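Local coordinates for carbohydrate deacetylase (Enterococcus faecalis, PDB 2I5I), which probably removes acetyl groups from acetylated carbohydrates during oligosaccharide breakdown, as a magnesium-dependent homodimeric hydrolase of the YdjC family, at residues F184-I189 against S226-P231; L7-D12 against I211-A216; R30-S35 against Q242-A247. All coordinates share one frame; numbering follows the deposited sequence.

Interaction 2 is the core of the three: two neighbouring parallel strands, 6-11 and 208-213, joined by a ladder of backbone hydrogen bonds and continued by a polar cluster at their C-terminal ends. Interaction 1 lies nearer the surface, where two loops meet mainly around Tyr228, with one hydrogen bond across; it touches interaction 2 where Phe184 packs on Cys213 and Tyr228 on His214. Interaction 3, partly buried, its centre about 18 Å from the centre of the chain, sets a loop against helix 242-250 with a lysine and two valines. Its 30-35 segment runs on to Ser35, which probably hydrogen-bonds Asn10 and Ala11 of interaction 2, whereas interactions 1 and 3 do not touch.

Interaction 1. Residues F184-I189 against S226-P231; sequences FYDKAI and SGYCMP
One face of the Tyr228 ring is taken by the ring of Tyr185, whose CE1 sits 3.4 Å above the plane, over the centre of the ring. The two planes are turned 38° apart, so this is an oblique aromatic pair with centroids separated by 4.4 Å. At the edge of the same ring, in its plane, lies Asp186 OD1, 3.6 Å from Tyr228 CE1; the carboxylate stands almost perpendicular to the ring, at 88°. Asp186 CB lies over the rim of the Tyr185 ring. The Phe184 ring has Ile189 CD1 over its centre.

Tyr185 and Tyr228 both carry CG anti to the backbone N, and the two side chains reach toward each other from the two loops, tip to tip. At the tip of Tyr228, the hydroxyl accepts from Asp186 N at 2.9 Å, with an N-H...O angle of 157°. Two carbons of Ile189 also press on this oxygen, CG1 and CD1 each standing 3.3 Å from Tyr228 OH. The hydroxyl is also hydrogen-bonded to Glu235 OE2 of helix 231-239, and the two bonds hold its position, while Tyr185 CE1 over one face and Asp186 at the edge limit the turn of the ring. Pro231 adds a looser touch, its CG 4.0 Å from Asp186 OD1.

The side chain of Tyr228 lies about 9 Å from that of His130, the predicted magnesium ligand, and rests on His214. Segment 184-189 leads from strand 179-181 into helix 191-203, while 226-231 links helix 220-225 to helix 231-239, whose Glu235 and Ile238 pack against Ile189.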
loop_
_atom_site.group_PDB
_atom_site.type_symbol
_atom_site.label_atom_id
_atom_site.label_comp_id
_atom_site.label_asym_id
_atom_site.label_seq_id
_atom_site.Cartn_x
_atom_site.Cartn_y
_atom_site.Cartn_z
ATOM N N PHE A 184 7.153 35.784 -0.999
ATOM C CA PHE A 184 6.700 35.062 -2.193
ATOM C C PHE A 184 5.190 34.948 -2.194
ATOM O O PHE A 184 4.642 33.972 -1.690
ATOM C CB PHE A 184 7.356 33.690 -2.251
ATOM C CG PHE A 184 7.124 32.907 -3.529
ATOM C CD1 PHE A 184 7.663 33.304 -4.739
ATOM C CD2 PHE A 184 6.369 31.746 -3.473
ATOM C CE1 PHE A 184 7.462 32.565 -5.890
ATOM C CE2 PHE A 184 6.144 31.011 -4.619
ATOM C CZ PHE A 184 6.688 31.431 -5.821
ATOM N N TYR A 185 4.507 35.952 -2.742
ATOM C CA TYR A 185 3.078 36.072 -2.649
ATOM C C TYR A 185 2.499 37.088 -3.632
ATOM O O TYR A 185 3.028 38.185 -3.788
ATOM C CB TYR A 185 2.683 36.489 -1.216
ATOM C CG TYR A 185 1.205 36.731 -1.074
ATOM C CD1 TYR A 185 0.297 35.677 -1.005
ATOM C CD2 TYR A 185 0.717 38.033 -1.024
ATOM C CE1 TYR A 185 -1.056 35.926 -0.879
ATOM C CE2 TYR A 185 -0.636 38.277 -0.903
ATOM C CZ TYR A 185 -1.517 37.224 -0.834
ATOM O OH TYR A 185 -2.863 37.493 -0.710
ATOM N N ASP A 186 1.401 36.680 -4.256
ATOM C CA ASP A 186 0.617 37.540 -5.149
ATOM C C ASP A 186 1.462 38.324 -6.130
ATOM O O ASP A 186 2.067 37.736 -7.043
ATOM C CB ASP A 186 -0.272 38.421 -4.253
ATOM C CG ASP A 186 -1.475 38.950 -5.014
ATOM O OD1 ASP A 186 -1.939 38.255 -5.942
ATOM O OD2 ASP A 186 -1.974 40.051 -4.695
ATOM N N LYS A 187 1.617 39.653 -6.111
ATOM C CA LYS A 187 2.283 40.281 -7.260
ATOM C C LYS A 187 3.780 40.029 -7.306
ATOM O O LYS A 187 4.476 40.454 -8.235
ATOM C CB LYS A 187 1.942 41.775 -7.247
ATOM C CG LYS A 187 0.439 42.009 -7.370
ATOM C CD LYS A 187 -0.038 41.885 -8.810
ATOM N N ALA A 188 4.303 39.315 -6.318
ATOM C CA ALA A 188 5.704 38.951 -6.239
ATOM C C ALA A 188 5.939 37.519 -6.700
ATOM O O ALA A 188 7.069 37.025 -6.688
ATOM C CB ALA A 188 6.217 39.124 -4.802
ATOM N N ILE A 189 4.861 36.839 -7.090
ATOM C CA ILE A 189 5.008 35.482 -7.619
ATOM C C ILE A 189 5.789 35.496 -8.929
ATOM O O ILE A 189 5.334 35.863 -10.008
ATOM C CB ILE A 189 3.641 34.807 -7.808
ATOM C CG1 ILE A 189 2.775 34.778 -6.542
ATOM C CG2 ILE A 189 3.820 33.396 -8.359
ATOM C CD1 ILE A 189 3.495 34.078 -5.411
ATOM N N SER A 226 -11.389 31.153 -1.121
ATOM C CA SER A 226 -10.300 32.098 -1.013
ATOM C C SER A 226 -10.160 33.113 -2.132
ATOM O O SER A 226 -10.114 32.781 -3.311
ATOM C CB SER A 226 -8.957 31.327 -0.972
ATOM O OG SER A 226 -8.116 32.107 -0.135
ATOM N N GLY A 227 -10.022 34.377 -1.714
ATOM C CA GLY A 227 -9.670 35.423 -2.645
ATOM C C GLY A 227 -8.297 35.260 -3.266
ATOM O O GLY A 227 -8.097 35.828 -4.334
ATOM N N TYR A 228 -7.386 34.509 -2.649
ATOM C CA TYR A 228 -6.104 34.176 -3.255
ATOM C C TYR A 228 -6.240 32.818 -3.948
ATOM O O TYR A 228 -6.095 31.771 -3.320
ATOM C CB TYR A 228 -4.955 34.117 -2.246
ATOM C CG TYR A 228 -3.566 34.083 -2.855
ATOM C CD1 TYR A 228 -3.132 35.052 -3.748
ATOM C CD2 TYR A 228 -2.648 33.083 -2.556
ATOM C CE1 TYR A 228 -1.865 35.038 -4.319
ATOM C CE2 TYR A 228 -1.382 33.052 -3.108
ATOM C CZ TYR A 228 -0.983 34.031 -3.990
ATOM O OH TYR A 228 0.269 34.009 -4.555
ATOM N N CYS A 229 -6.537 32.871 -5.235
ATOM C CA CYS A 229 -6.910 31.638 -5.943
ATOM C C CYS A 229 -6.016 31.360 -7.132
ATOM O O CYS A 229 -5.092 30.546 -7.074
ATOM C CB CYS A 229 -8.381 31.774 -6.355
ATOM S SG CYS A 229 -9.073 30.285 -7.115
HETATM N N MSE A 230 -6.229 32.043 -8.264
HETATM C CA MSE A 230 -5.482 31.718 -9.477
HETATM C C MSE A 230 -3.977 31.832 -9.328
HETATM O O MSE A 230 -3.296 31.017 -9.995
HETATM C CB MSE A 230 -5.987 32.588 -10.630
HETATM C CG MSE A 230 -7.374 32.318 -11.166
HETATM SE SE MSE A 230 -7.933 30.620 -11.415
HETATM C CE MSE A 230 -6.893 30.094 -12.781
ATOM N N PRO A 231 -3.332 32.704 -8.574
ATOM C CA PRO A 231 -1.858 32.675 -8.540
ATOM C C PRO A 231 -1.266 31.396 -7.941
ATOM O O PRO A 231 -0.100 31.065 -8.170
ATOM C CB PRO A 231 -1.495 33.847 -7.617
ATOM C CG PRO A 231 -2.694 34.748 -7.696
ATOM C CD PRO A 231 -3.854 33.780 -7.712
#

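Interaction 2. Residues L7-D12 against I211-A216; sequences LIINAD and INCHPA
Backbone hydrogen bonds make the ladder. Ile211 N donates to Ile8 O at 2.8 Å, and Asn10 N to Ile211 O; Cys213 N then gives to Asn10 O, and Asp12 N to Cys213 O at 2.8 Å. Successive rungs alternate in direction, and the axes cross at -18°.

Apolar side chains pack on the face of Ile9, Ala11, Ile211 and Cys213, where Ile9 CG2 meets Cys213 SG at 4.1 Å and Ala11 CB meets Pro215 CD at 3.7 Å. Leu7 crosses Ile211 obliquely, CD1 to Ile211 CD1 at 3.7 Å.

Polar groups gather where the strands end. Asn212 CG lies between N and the carbonyl carbon (chi1 75°), and ND2 donates to Asp12 OD2 at 3.1 Å from above the carboxylate plane. A water links Asp12 OD2 to His214 NE2, 2.6 Å from that nitrogen. Arg156 forms a salt bridge to Asp12 OD1, a charge that would probably keep the acid ionised.

This is the C-terminal end of a curled parallel sheet, where active sites of beta/alpha-barrel-like enzymes lie. The side chain of His214 is about 6 Å from that of the predicted magnesium ligand His130, consistent with His214 bordering the metal pocket.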
loop_
_atom_site.group_PDB
_atom_site.type_symbol
_atom_site.label_atom_id
_atom_site.label_comp_id
_atom_site.label_asym_id
_atom_site.label_seq_id
_atom_site.Cartn_x
_atom_site.Cartn_y
_atom_site.Cartn_z
ATOM N N LEU A 7 17.064 25.517 4.601
ATOM C CA LEU A 7 15.916 26.194 4.042
ATOM C C LEU A 7 14.680 25.276 4.047
ATOM O O LEU A 7 14.679 24.247 3.399
ATOM C CB LEU A 7 16.167 26.652 2.607
ATOM C CG LEU A 7 14.982 27.323 1.920
ATOM C CD1 LEU A 7 14.534 28.570 2.674
ATOM C CD2 LEU A 7 15.296 27.722 0.477
ATOM N N ILE A 8 13.701 25.687 4.820
ATOM C CA ILE A 8 12.393 25.080 4.914
ATOM C C ILE A 8 11.496 25.869 3.964
ATOM O O ILE A 8 11.354 27.089 4.075
ATOM C CB ILE A 8 11.880 25.133 6.355
ATOM C CG1 ILE A 8 12.774 24.430 7.369
ATOM C CG2 ILE A 8 10.452 24.614 6.410
ATOM C CD1 ILE A 8 12.378 24.717 8.799
ATOM N N ILE A 9 10.912 25.201 2.997
ATOM C CA ILE A 9 9.939 25.697 2.035
ATOM C C ILE A 9 8.630 25.010 2.387
ATOM O O ILE A 9 8.435 23.816 2.213
ATOM C CB ILE A 9 10.363 25.445 0.579
ATOM C CG1 ILE A 9 11.751 26.000 0.322
ATOM C CG2 ILE A 9 9.360 26.009 -0.412
ATOM C CD1 ILE A 9 12.295 25.849 -1.071
ATOM N N ASN A 10 7.758 25.825 2.983
ATOM C CA ASN A 10 6.557 25.278 3.606
ATOM C C ASN A 10 5.342 25.811 2.869
ATOM O O ASN A 10 5.139 27.017 2.749
ATOM C CB ASN A 10 6.445 25.632 5.099
ATOM C CG ASN A 10 5.228 24.992 5.745
ATOM O OD1 ASN A 10 5.307 23.935 6.386
ATOM N ND2 ASN A 10 4.104 25.654 5.578
ATOM N N ALA A 11 4.530 24.864 2.412
ATOM C CA ALA A 11 3.272 25.200 1.758
ATOM C C ALA A 11 2.175 25.353 2.794
ATOM O O ALA A 11 1.853 24.403 3.510
ATOM C CB ALA A 11 2.888 24.113 0.754
ATOM N N ASP A 12 1.578 26.531 2.901
ATOM C CA ASP A 12 0.458 26.703 3.810
ATOM C C ASP A 12 -0.843 26.148 3.216
ATOM O O ASP A 12 -0.998 26.078 1.989
ATOM C CB ASP A 12 0.319 28.192 4.153
ATOM C CG ASP A 12 1.513 28.740 4.911
ATOM O OD1 ASP A 12 2.503 28.008 5.124
ATOM O OD2 ASP A 12 1.462 29.931 5.300
ATOM N N ILE A 211 10.891 29.808 3.883
ATOM C CA ILE A 211 10.094 30.523 2.891
ATOM C C ILE A 211 8.707 29.900 2.844
ATOM O O ILE A 211 8.589 28.692 2.620
ATOM C CB ILE A 211 10.727 30.427 1.495
ATOM C CG1 ILE A 211 12.009 31.229 1.298
ATOM C CG2 ILE A 211 9.677 30.798 0.452
ATOM C CD1 ILE A 211 12.886 30.699 0.171
ATOM N N ASN A 212 7.631 30.658 3.066
ATOM C CA ASN A 212 6.315 30.008 2.993
ATOM C C ASN A 212 5.741 30.265 1.594
ATOM O O ASN A 212 6.209 31.103 0.804
ATOM C CB ASN A 212 5.369 30.448 4.093
ATOM C CG ASN A 212 4.764 31.819 3.930
ATOM O OD1 ASN A 212 5.460 32.731 3.478
ATOM N ND2 ASN A 212 3.506 31.978 4.305
ATOM N N CYS A 213 4.708 29.475 1.283
ATOM C CA CYS A 213 4.114 29.596 -0.047
ATOM C C CYS A 213 2.717 28.977 -0.057
ATOM O O CYS A 213 2.361 28.314 0.905
ATOM C CB CYS A 213 4.995 28.930 -1.101
ATOM S SG CYS A 213 5.427 27.204 -0.772
ATOM N N HIS A 214 1.981 29.206 -1.143
ATOM C CA HIS A 214 0.618 28.714 -1.236
ATOM C C HIS A 214 0.321 28.026 -2.578
ATOM O O HIS A 214 -0.565 28.413 -3.350
ATOM C CB HIS A 214 -0.325 29.877 -1.001
ATOM C CG HIS A 214 -0.166 30.562 0.327
ATOM N ND1 HIS A 214 0.852 31.453 0.605
ATOM C CD2 HIS A 214 -0.922 30.490 1.443
ATOM C CE1 HIS A 214 0.714 31.886 1.848
ATOM N NE2 HIS A 214 -0.361 31.322 2.389
ATOM N N PRO A 215 1.054 26.969 -2.890
ATOM C CA PRO A 215 0.760 26.220 -4.121
ATOM C C PRO A 215 -0.599 25.532 -3.967
ATOM O O PRO A 215 -1.026 25.179 -2.874
ATOM C CB PRO A 215 1.852 25.177 -4.205
ATOM C CG PRO A 215 2.534 25.141 -2.879
ATOM C CD PRO A 215 2.159 26.387 -2.132
ATOM N N ALA A 216 -1.276 25.331 -5.084
ATOM C CA ALA A 216 -2.535 24.631 -5.198
ATOM C C ALA A 216 -2.852 24.389 -6.679
ATOM O O ALA A 216 -2.324 25.106 -7.514
ATOM C CB ALA A 216 -3.690 25.404 -4.595
HETATM O O HOH W 1 -1.819 26.559 -0.626
HETATM O O HOH W 2 -0.990 31.438 4.950
#

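Interaction 3. Residues R30-S35 against Q242-A247; sequences RGVVTS and QEVKEA
Lys245 NZ is held by two backbone carbonyls: Arg30 O, at a very short 2.5 Å from NZ, and Thr240 O from just before the helix. The ammonium meets Arg30 O in the plane of its carbonyl, with a C=O...N angle of 154°. The lysine leaves with CG beside the backbone N, then runs extended through chi2 and chi3, which lays CE 3.6 Å from Gly31 CA. The last torsion swings NZ onto Arg30 O; at 130° it is off the staggered positions, which with the very short bond suggests strain at the tip. Lys245 CG lies across the branch of Val32, 3.5 Å from its CG1.

Helix 18-29 connects the paired parallel strands 6-11 and 35-38, a beta-alpha-beta crossover, and 30-35 is its helix-to-strand loop, against which helix 242-250 packs. Val32 faces that helix with CG1 anti to the carbonyl carbon (chi1 -66°), leaving CG2 in the crowded position between N and C. From there CG2 touches Val244 CG1 at 3.8 Å, the two valines crossing obliquely. Val32 also packs on Leu239 and Ile9, and Val244 on Ile238. The Arg30 guanidinium salt-bridges Glu26 and, on the second subunit, Glu47; Arg30 NE stays 7.0 Å from Lys245 NZ.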
loop_
_atom_site.group_PDB
_atom_site.type_symbol
_atom_site.label_atom_id
_atom_site.label_comp_id
_atom_site.label_asym_id
_atom_site.label_seq_id
_atom_site.Cartn_x
_atom_site.Cartn_y
_atom_site.Cartn_z
ATOM N N ARG A 30 7.450 16.868 -7.221
ATOM C CA ARG A 30 8.110 17.328 -8.421
ATOM C C ARG A 30 8.928 18.596 -8.220
ATOM O O ARG A 30 9.553 19.109 -9.140
ATOM C CB ARG A 30 7.058 17.627 -9.524
ATOM C CG ARG A 30 7.643 17.399 -10.917
ATOM C CD ARG A 30 6.710 17.884 -12.027
ATOM N NE ARG A 30 5.495 17.078 -12.027
ATOM C CZ ARG A 30 5.369 15.861 -12.541
ATOM N NH1 ARG A 30 6.373 15.242 -13.137
ATOM N NH2 ARG A 30 4.198 15.235 -12.468
ATOM N N GLY A 31 8.912 19.175 -7.018
ATOM C CA GLY A 31 9.425 20.521 -6.826
ATOM C C GLY A 31 10.182 20.657 -5.509
ATOM O O GLY A 31 10.636 19.667 -4.953
ATOM N N VAL A 32 10.301 21.883 -4.993
ATOM C CA VAL A 32 11.181 22.055 -3.827
ATOM C C VAL A 32 10.458 22.256 -2.505
ATOM O O VAL A 32 11.111 22.523 -1.481
ATOM C CB VAL A 32 12.158 23.228 -4.100
ATOM C CG1 VAL A 32 13.105 22.859 -5.240
ATOM C CG2 VAL A 32 11.410 24.508 -4.401
ATOM N N VAL A 33 9.143 22.108 -2.435
ATOM C CA VAL A 33 8.396 22.178 -1.180
ATOM C C VAL A 33 8.805 21.012 -0.285
ATOM O O VAL A 33 8.745 19.839 -0.673
ATOM C CB VAL A 33 6.872 22.176 -1.385
ATOM C CG1 VAL A 33 6.142 22.042 -0.056
ATOM C CG2 VAL A 33 6.445 23.431 -2.139
ATOM N N THR A 34 9.254 21.310 0.936
ATOM C CA THR A 34 9.727 20.241 1.815
ATOM C C THR A 34 8.822 19.973 2.997
ATOM O O THR A 34 8.979 18.973 3.725
ATOM C CB THR A 34 11.133 20.591 2.384
ATOM O OG1 THR A 34 10.899 21.625 3.351
ATOM C CG2 THR A 34 12.069 21.154 1.341
ATOM N N SER A 35 7.855 20.844 3.203
ATOM C CA SER A 35 6.953 20.843 4.335
ATOM C C SER A 35 5.617 21.475 3.988
ATOM O O SER A 35 5.548 22.248 3.019
ATOM C CB SER A 35 7.649 21.635 5.449
ATOM O OG SER A 35 6.837 21.741 6.599
ATOM N N GLN A 242 12.938 23.669 -13.100
ATOM C CA GLN A 242 14.347 23.326 -13.069
ATOM C C GLN A 242 15.225 24.478 -12.589
ATOM O O GLN A 242 16.218 24.253 -11.898
ATOM C CB GLN A 242 14.815 22.903 -14.471
ATOM C CG GLN A 242 16.201 22.258 -14.440
ATOM C CD GLN A 242 16.080 20.749 -14.579
ATOM O OE1 GLN A 242 15.843 20.270 -15.689
ATOM N NE2 GLN A 242 16.246 20.020 -13.478
ATOM N N GLU A 243 14.868 25.700 -12.959
ATOM C CA GLU A 243 15.634 26.877 -12.575
ATOM C C GLU A 243 15.677 27.036 -11.065
ATOM O O GLU A 243 16.712 27.322 -10.465
ATOM C CB GLU A 243 15.023 28.145 -13.179
ATOM C CG GLU A 243 15.843 29.378 -12.814
ATOM C CD GLU A 243 15.379 30.622 -13.552
ATOM O OE1 GLU A 243 14.338 30.535 -14.238
ATOM O OE2 GLU A 243 16.052 31.670 -13.446
ATOM N N VAL A 244 14.516 26.833 -10.440
ATOM C CA VAL A 244 14.496 26.949 -8.983
ATOM C C VAL A 244 15.339 25.871 -8.342
ATOM O O VAL A 244 16.175 26.178 -7.489
ATOM C CB VAL A 244 13.049 26.899 -8.453
ATOM C CG1 VAL A 244 13.070 26.841 -6.936
ATOM C CG2 VAL A 244 12.286 28.091 -9.003
ATOM N N LYS A 245 15.155 24.610 -8.743
ATOM C CA LYS A 245 15.969 23.538 -8.177
ATOM C C LYS A 245 17.456 23.821 -8.359
ATOM O O LYS A 245 18.217 23.683 -7.399
ATOM C CB LYS A 245 15.604 22.187 -8.804
ATOM C CG LYS A 245 14.192 21.763 -8.407
ATOM C CD LYS A 245 13.790 20.474 -9.104
ATOM C CE LYS A 245 12.297 20.219 -8.948
ATOM N NZ LYS A 245 11.631 19.921 -10.248
ATOM N N GLU A 246 17.856 24.223 -9.562
ATOM C CA GLU A 246 19.271 24.515 -9.810
ATOM C C GLU A 246 19.784 25.641 -8.919
ATOM O O GLU A 246 20.916 25.567 -8.426
ATOM C CB GLU A 246 19.490 24.843 -11.297
ATOM C CG GLU A 246 19.623 23.566 -12.125
ATOM C CD GLU A 246 19.535 23.762 -13.620
ATOM O OE1 GLU A 246 19.573 24.924 -14.079
ATOM O OE2 GLU A 246 19.434 22.719 -14.313
ATOM N N ALA A 247 18.978 26.672 -8.700
ATOM C CA ALA A 247 19.408 27.829 -7.911
ATOM C C ALA A 247 19.779 27.428 -6.491
ATOM O O ALA A 247 20.791 27.863 -5.926
ATOM C CB ALA A 247 18.339 28.901 -7.857
#